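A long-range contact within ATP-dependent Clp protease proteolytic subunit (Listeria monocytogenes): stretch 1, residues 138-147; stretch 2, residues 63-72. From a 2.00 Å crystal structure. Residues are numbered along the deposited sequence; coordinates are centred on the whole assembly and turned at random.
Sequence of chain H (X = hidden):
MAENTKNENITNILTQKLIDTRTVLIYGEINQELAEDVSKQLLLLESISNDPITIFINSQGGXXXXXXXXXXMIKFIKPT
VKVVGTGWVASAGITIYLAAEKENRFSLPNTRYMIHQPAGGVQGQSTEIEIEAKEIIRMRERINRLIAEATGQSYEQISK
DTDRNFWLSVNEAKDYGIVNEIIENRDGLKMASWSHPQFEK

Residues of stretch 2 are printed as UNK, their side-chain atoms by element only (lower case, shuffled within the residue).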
ATOM      1  N   ARG H 138      31.959 -27.016   1.359  1.00 29.43           N
ATOM      2  CA  ARG H 138      30.839 -27.960   1.297  1.00 31.28           C
ATOM      3  C   ARG H 138      29.741 -27.493   0.345  1.00 28.80           C
ATOM      4  O   ARG H 138      29.253 -28.272  -0.473  1.00 28.33           O
ATOM      5  CB  ARG H 138      30.248 -28.182   2.689  1.00 34.99           C
ATOM      6  CG  ARG H 138      30.944 -29.250   3.505  1.00 41.82           C
ATOM      7  CD  ARG H 138      30.144 -29.551   4.758  1.00 47.36           C
ATOM      8  NE  ARG H 138      30.453 -30.872   5.295  1.00 54.32           N
ATOM      9  CZ  ARG H 138      29.790 -31.453   6.291  1.00 55.53           C
ATOM     10  NH1 ARG H 138      28.770 -30.834   6.873  1.00 50.52           N
ATOM     11  NH2 ARG H 138      30.151 -32.660   6.704  1.00 56.32           N
ATOM     12  N   MET H 139      29.364 -26.221   0.467  1.00 28.48           N
ATOM     13  CA  MET H 139      28.362 -25.598  -0.401  1.00 28.50           C
ATOM     14  C   MET H 139      28.785 -25.685  -1.864  1.00 26.84           C
ATOM     15  O   MET H 139      27.994 -26.088  -2.718  1.00 24.99           O
ATOM     16  CB  MET H 139      28.153 -24.133  -0.001  1.00 31.50           C
ATOM     17  CG  MET H 139      27.066 -23.401  -0.775  1.00 35.52           C
ATOM     18  SD  MET H 139      27.056 -21.619  -0.472  1.00 41.32           S
ATOM     19  CE  MET H 139      26.507 -21.542   1.232  1.00 43.11           C
ATOM     20  N   ARG H 140      30.036 -25.315  -2.135  1.00 26.82           N
ATOM     21  CA  ARG H 140      30.581 -25.351  -3.490  1.00 26.88           C
ATOM     22  C   ARG H 140      30.578 -26.759  -4.079  1.00 27.08           C
ATOM     23  O   ARG H 140      30.178 -26.947  -5.228  1.00 26.18           O
ATOM     24  CB  ARG H 140      31.992 -24.746  -3.527  1.00 28.08           C
ATOM     25  CG  ARG H 140      32.624 -24.687  -4.914  1.00 29.62           C
ATOM     26  CD  ARG H 140      31.757 -23.929  -5.917  1.00 31.23           C
ATOM     27  NE  ARG H 140      31.548 -22.536  -5.526  1.00 33.77           N
ATOM     28  CZ  ARG H 140      32.378 -21.537  -5.816  1.00 34.34           C
ATOM     29  NH1 ARG H 140      32.098 -20.310  -5.404  1.00 33.51           N
ATOM     30  NH2 ARG H 140      33.485 -21.761  -6.513  1.00 34.51           N
ATOM     31  N   GLU H 141      31.016 -27.739  -3.288  1.00 28.06           N
ATOM     32  CA  GLU H 141      31.024 -29.141  -3.714  1.00 29.87           C
ATOM     33  C   GLU H 141      29.617 -29.636  -4.063  1.00 27.69           C
ATOM     34  O   GLU H 141      29.426 -30.306  -5.079  1.00 26.75           O
ATOM     35  CB  GLU H 141      31.659 -30.034  -2.643  1.00 33.22           C
ATOM     36  CG  GLU H 141      33.166 -29.856  -2.500  1.00 37.56           C
ATOM     37  CD  GLU H 141      33.765 -30.650  -1.350  1.00 43.74           C
ATOM     38  OE1 GLU H 141      34.994 -30.557  -1.150  1.00 45.05           O
ATOM     39  OE2 GLU H 141      33.017 -31.364  -0.646  1.00 46.68           O
ATOM     40  N   ARG H 142      28.643 -29.287  -3.225  1.00 26.91           N
ATOM     41  CA  ARG H 142      27.243 -29.663  -3.442  1.00 26.81           C
ATOM     42  C   ARG H 142      26.697 -29.087  -4.752  1.00 25.33           C
ATOM     43  O   ARG H 142      26.108 -29.808  -5.556  1.00 24.35           O
ATOM     44  CB  ARG H 142      26.378 -29.222  -2.253  1.00 27.95           C
ATOM     45  CG  ARG H 142      24.903 -29.588  -2.370  1.00 29.77           C
ATOM     46  CD  ARG H 142      24.094 -29.124  -1.164  1.00 31.87           C
ATOM     47  NE  ARG H 142      24.159 -27.674  -0.955  1.00 34.06           N
ATOM     48  CZ  ARG H 142      23.389 -26.779  -1.572  1.00 34.92           C
ATOM     49  NH1 ARG H 142      23.530 -25.487  -1.308  1.00 35.67           N
ATOM     50  NH2 ARG H 142      22.477 -27.164  -2.455  1.00 35.42           N
ATOM     51  N   ILE H 143      26.909 -27.789  -4.965  1.00 24.97           N
ATOM     52  CA  ILE H 143      26.421 -27.119  -6.170  1.00 24.51           C
ATOM     53  C   ILE H 143      27.170 -27.593  -7.422  1.00 23.93           C
ATOM     54  O   ILE H 143      26.556 -27.769  -8.480  1.00 24.14           O
ATOM     55  CB  ILE H 143      26.462 -25.579  -6.027  1.00 25.36           C
ATOM     56  CG1 ILE H 143      25.579 -25.140  -4.850  1.00 27.59           C
ATOM     57  CG2 ILE H 143      25.986 -24.902  -7.309  1.00 25.65           C
ATOM     58  CD1 ILE H 143      25.845 -23.736  -4.351  1.00 29.31           C
ATOM     59  N   ASN H 144      28.479 -27.815  -7.293  1.00 23.56           N
ATOM     60  CA  ASN H 144      29.288 -28.360  -8.389  1.00 24.50           C
ATOM     61  C   ASN H 144      28.773 -29.714  -8.879  1.00 25.29           C
ATOM     62  O   ASN H 144      28.669 -29.938 -10.085  1.00 24.91           O
ATOM     63  CB  ASN H 144      30.767 -28.477  -7.993  1.00 25.07           C
ATOM     64  CG  ASN H 144      31.497 -27.143  -8.013  1.00 25.51           C
ATOM     65  OD1 ASN H 144      31.014 -26.157  -8.576  1.00 25.15           O
ATOM     66  ND2 ASN H 144      32.673 -27.109  -7.396  1.00 26.42           N
ATOM     67  N   ARG H 145      28.455 -30.604  -7.938  1.00 26.56           N
ATOM     68  CA  ARG H 145      27.908 -31.925  -8.263  1.00 27.59           C
ATOM     69  C   ARG H 145      26.536 -31.816  -8.926  1.00 26.40           C
ATOM     70  O   ARG H 145      26.242 -32.534  -9.880  1.00 26.36           O
ATOM     71  CB  ARG H 145      27.825 -32.808  -7.013  1.00 30.90           C
ATOM     72  CG  ARG H 145      29.169 -33.325  -6.523  1.00 31.90           C
ATOM     73  CD  ARG H 145      29.001 -34.356  -5.418  1.00 39.62           C
ATOM     74  NE  ARG H 145      30.293 -34.824  -4.915  1.00 47.82           N
ATOM     75  CZ  ARG H 145      30.897 -34.354  -3.825  1.00 52.56           C
ATOM     76  NH1 ARG H 145      30.332 -33.395  -3.098  1.00 56.91           N
ATOM     77  NH2 ARG H 145      32.071 -34.848  -3.456  1.00 57.27           N
ATOM     78  N   LEU H 146      25.706 -30.908  -8.416  1.00 25.51           N
ATOM     79  CA  LEU H 146      24.388 -30.639  -8.988  1.00 25.81           C
ATOM     80  C   LEU H 146      24.499 -30.220 -10.459  1.00 25.28           C
ATOM     81  O   LEU H 146      23.833 -30.789 -11.324  1.00 25.20           O
ATOM     82  CB  LEU H 146      23.666 -29.562  -8.165  1.00 25.58           C
ATOM     83  CG  LEU H 146      22.176 -29.283  -8.396  1.00 26.89           C
ATOM     84  CD1 LEU H 146      21.554 -28.699  -7.138  1.00 29.12           C
ATOM     85  CD2 LEU H 146      21.946 -28.353  -9.581  1.00 28.18           C
ATOM     86  N   ILE H 147      25.350 -29.236 -10.735  1.00 25.08           N
ATOM     87  CA  ILE H 147      25.520 -28.717 -12.093  1.00 24.13           C
ATOM     88  C   ILE H 147      26.173 -29.755 -13.019  1.00 25.21           C
ATOM     89  O   ILE H 147      25.776 -29.889 -14.176  1.00 24.97           O
ATOM     90  CB  ILE H 147      26.288 -27.369 -12.102  1.00 23.55           C
ATOM     91  CG1 ILE H 147      25.499 -26.301 -11.330  1.00 22.84           C
ATOM     92  CG2 ILE H 147      26.550 -26.895 -13.527  1.00 22.59           C
ATOM     93  CD1 ILE H 147      26.260 -25.014 -11.071  1.00 22.63           C
ATOM     94  N   UNK H  63      20.164 -15.461  -3.494  1.00 21.25           N
ATOM     95  CA  UNK H  63      20.473 -16.218  -2.281  1.00 21.00           C
ATOM     96  C   UNK H  63      20.415 -17.699  -2.527  1.00 20.28           C
ATOM     97  O   UNK H  63      19.412 -18.214  -3.032  1.00 20.05           O
ATOM     98  c   UNK H  63      19.632 -14.381  -0.731  1.00 27.02           C
ATOM     99  n   UNK H  63      20.058 -12.467   0.292  1.00 31.76           N
ATOM    100  c   UNK H  63      20.246 -13.801   0.377  1.00 30.49           C
ATOM    101  n   UNK H  63      19.094 -13.368  -1.437  1.00 28.92           N
ATOM    102  c   UNK H  63      19.353 -12.201  -0.819  1.00 30.57           C
ATOM    103  c   UNK H  63      19.514 -15.826  -1.159  1.00 24.04           C
ATOM    104  N   UNK H  64      21.492 -18.394  -2.163  1.00 20.59           N
ATOM    105  CA  UNK H  64      21.643 -19.832  -2.425  1.00 21.85           C
ATOM    106  C   UNK H  64      20.487 -20.682  -1.875  1.00 22.56           C
ATOM    107  O   UNK H  64      19.971 -21.556  -2.576  1.00 23.41           O
ATOM    108  c   UNK H  64      23.027 -20.367  -1.952  1.00 23.10           C
ATOM    109  c   UNK H  64      23.263 -20.085  -0.471  1.00 24.63           C
ATOM    110  c   UNK H  64      23.183 -21.854  -2.258  1.00 22.79           C
ATOM    111  N   UNK H  65      20.071 -20.406  -0.640  1.00 23.88           N
ATOM    112  CA  UNK H  65      19.033 -21.196   0.028  1.00 25.53           C
ATOM    113  C   UNK H  65      17.661 -21.045  -0.637  1.00 24.09           C
ATOM    114  O   UNK H  65      16.863 -21.986  -0.655  1.00 23.54           O
ATOM    115  o   UNK H  65      18.916 -17.186   1.888  1.00 33.95           O
ATOM    116  o   UNK H  65      20.546 -18.569   1.412  1.00 32.84           O
ATOM    117  c   UNK H  65      19.353 -18.342   1.715  1.00 32.81           C
ATOM    118  c   UNK H  65      18.381 -19.502   1.888  1.00 30.91           C
ATOM    119  c   UNK H  65      18.964 -20.867   1.529  1.00 28.72           C
ATOM    120  N   UNK H  66      17.400 -19.859  -1.183  1.00 23.02           N
ATOM    121  CA  UNK H  66      16.179 -19.603  -1.941  1.00 21.58           C
ATOM    122  C   UNK H  66      16.210 -20.337  -3.279  1.00 21.34           C
ATOM    123  O   UNK H  66      15.194 -20.872  -3.722  1.00 21.61           O
ATOM    124  c   UNK H  66      15.995 -18.110  -2.155  1.00 21.31           C
ATOM    125  N   UNK H  67      17.381 -20.352  -3.916  1.00 21.07           N
ATOM    126  CA  UNK H  67      17.587 -21.097  -5.156  1.00 21.10           C
ATOM    127  C   UNK H  67      17.425 -22.593  -4.953  1.00 21.57           C
ATOM    128  O   UNK H  67      16.845 -23.280  -5.797  1.00 20.82           O
ATOM    129  N   UNK H  68      17.938 -23.089  -3.826  1.00 22.65           N
ATOM    130  CA  UNK H  68      17.819 -24.502  -3.454  1.00 23.57           C
ATOM    131  C   UNK H  68      16.363 -24.933  -3.291  1.00 23.19           C
ATOM    132  O   UNK H  68      15.972 -26.007  -3.754  1.00 24.53           O
ATOM    133  c   UNK H  68      20.110 -24.787  -2.381  1.00 28.36           C
ATOM    134  o   UNK H  68      20.563 -25.038  -3.521  1.00 31.64           O
ATOM    135  c   UNK H  68      18.603 -24.787  -2.168  1.00 25.34           C
ATOM    136  o   UNK H  68      20.849 -24.539  -1.404  1.00 31.14           O
ATOM    137  N   UNK H  69      15.569 -24.088  -2.635  1.00 23.11           N
ATOM    138  CA  UNK H  69      14.144 -24.352  -2.431  1.00 23.00           C
ATOM    139  C   UNK H  69      13.386 -24.436  -3.756  1.00 22.27           C
ATOM    140  O   UNK H  69      12.640 -25.390  -3.983  1.00 23.44           O
ATOM    141  c   UNK H  69      13.498 -23.310  -1.485  1.00 22.78           C
ATOM    142  c   UNK H  69      11.978 -23.451  -1.456  1.00 23.16           C
ATOM    143  o   UNK H  69      13.993 -23.509  -0.157  1.00 23.85           O
ATOM    144  N   UNK H  70      13.590 -23.451  -4.630  1.00 21.22           N
ATOM    145  CA  UNK H  70      12.917 -23.432  -5.934  1.00 20.65           C
ATOM    146  C   UNK H  70      13.336 -24.635  -6.788  1.00 20.73           C
ATOM    147  O   UNK H  70      12.486 -25.296  -7.388  1.00 21.23           O
ATOM    148  c   UNK H  70      12.568 -20.932  -5.884  1.00 20.55           C
ATOM    149  c   UNK H  70      13.059 -19.568  -6.321  1.00 19.23           C
ATOM    150  c   UNK H  70      12.500 -22.153  -8.070  1.00 19.70           C
ATOM    151  c   UNK H  70      13.143 -22.103  -6.690  1.00 19.92           C
ATOM    152  N   UNK H  71      14.638 -24.914  -6.823  1.00 21.13           N
ATOM    153  CA  UNK H  71      15.174 -26.099  -7.506  1.00 21.84           C
ATOM    154  C   UNK H  71      14.481 -27.356  -7.048  1.00 22.92           C
ATOM    155  O   UNK H  71      13.986 -28.134  -7.870  1.00 24.26           O
ATOM    156  c   UNK H  71      17.290 -27.509  -7.761  1.00 22.90           C
ATOM    157  n   UNK H  71      17.218 -28.650  -7.047  1.00 24.22           N
ATOM    158  c   UNK H  71      18.006 -27.816  -8.917  1.00 23.11           C
ATOM    159  c   UNK H  71      17.843 -29.638  -7.714  1.00 24.35           C
ATOM    160  c   UNK H  71      16.683 -26.206  -7.281  1.00 21.63           C
ATOM    161  n   UNK H  71      18.326 -29.127  -8.858  1.00 24.28           N
ATOM    162  N   UNK H  72      14.438 -27.559  -5.732  1.00 23.05           N
ATOM    163  CA  UNK H  72      13.862 -28.771  -5.149  1.00 24.52           C
ATOM    164  C   UNK H  72      12.343 -28.852  -5.303  1.00 25.65           C
ATOM    165  O   UNK H  72      11.799 -29.940  -5.487  1.00 27.06           O
ATOM    166  c   UNK H  72      14.269 -28.915  -3.679  1.00 24.81           C
ATOM    167  o   UNK H  72      16.413 -29.575  -4.524  1.00 26.65           O
ATOM    168  c   UNK H  72      15.712 -29.371  -3.508  1.00 26.05           C
ATOM    169  o   UNK H  72      16.150 -29.527  -2.349  1.00 26.95           O
TER

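Position 63 precedes the helix of stretch 2. Its side chain is one carbon followed by a five-membered ring of three carbons and two nitrogens. The ring stays out of reach of stretch 1. This is His 63, at the N-cap position; its backbone O accepts a hydrogen bond from the backbone N of position 67, 3.1 Å away.

Position 64 has three side-chain carbons, the first carrying the other two. The CA-to-CB bond points toward stretch 1. One methyl touches Met 139; the other touches Ile 143 and Arg 142. Three carbons in all, with two single-carbon arms on the first, make this Val 64. Val 64 CG1 lies 3.9 Å from Met 139 CE. Val 64 CG2 lies 3.9 Å from Ile 143 CD1 and 3.8 Å from Arg 142 NH1.

Position 65 has three carbons, the third carrying two oxygens. Its CA-to-CB bond points sideways and it makes no contact. This is Glu 65.

Position 66 has a single side-chain carbon, out of reach. This is Ala 66.

Position 67 has no side-chain atom after CA. This is Gly 67.

Position 68 has two carbons, the second carrying two oxygens. Its CA-to-CB bond points toward stretch 1, and its oxygens meet the guanidinium of Arg 142. The short carboxylate is aspartate: Asp 68. Arg 142 NH2 gives a well-aligned hydrogen bond to Asp 68 OD2 at 3.1 Å. Arg 142 NH1 is closer to Asp 68 OD1, at 2.8 Å, but that bond is bent and weak. Together they form a salt bridge.

Position 69 has one carbon carrying an oxygen and a carbon. It is out of reach of stretch 1. This is Thr 69.

Position 70 has four carbons, forked at the first, with one arm two carbons long. It is also out of reach. This is Ile 70.

Position 71 has one carbon and a five-membered ring of three carbons and two nitrogens. Leu 146 sits over one ring face. This is His 71. Leu 146 CD1 is 3.9 Å from the centroid of the His 71 ring, a CH-pi contact.

Position 72 has two carbons, the second carrying two oxygens. It does not touch stretch 1. This is Asp 72. His 71 ND1 donates to Asp 72 OD2 at 2.8 Å, a bond that helps hold the ring.

The two helices run in broadly the same direction, at 33°, with axes 13.0 Å apart at closest approach. Side chains therefore bridge the gap. Positions 64, 68 and 71, spaced by about one turn, supply apolar packing, a salt bridge and a ring face. The buried surface is modest, 265 Å² over both sides.

Stretch 2 (63-72) HVEAGDTIHD
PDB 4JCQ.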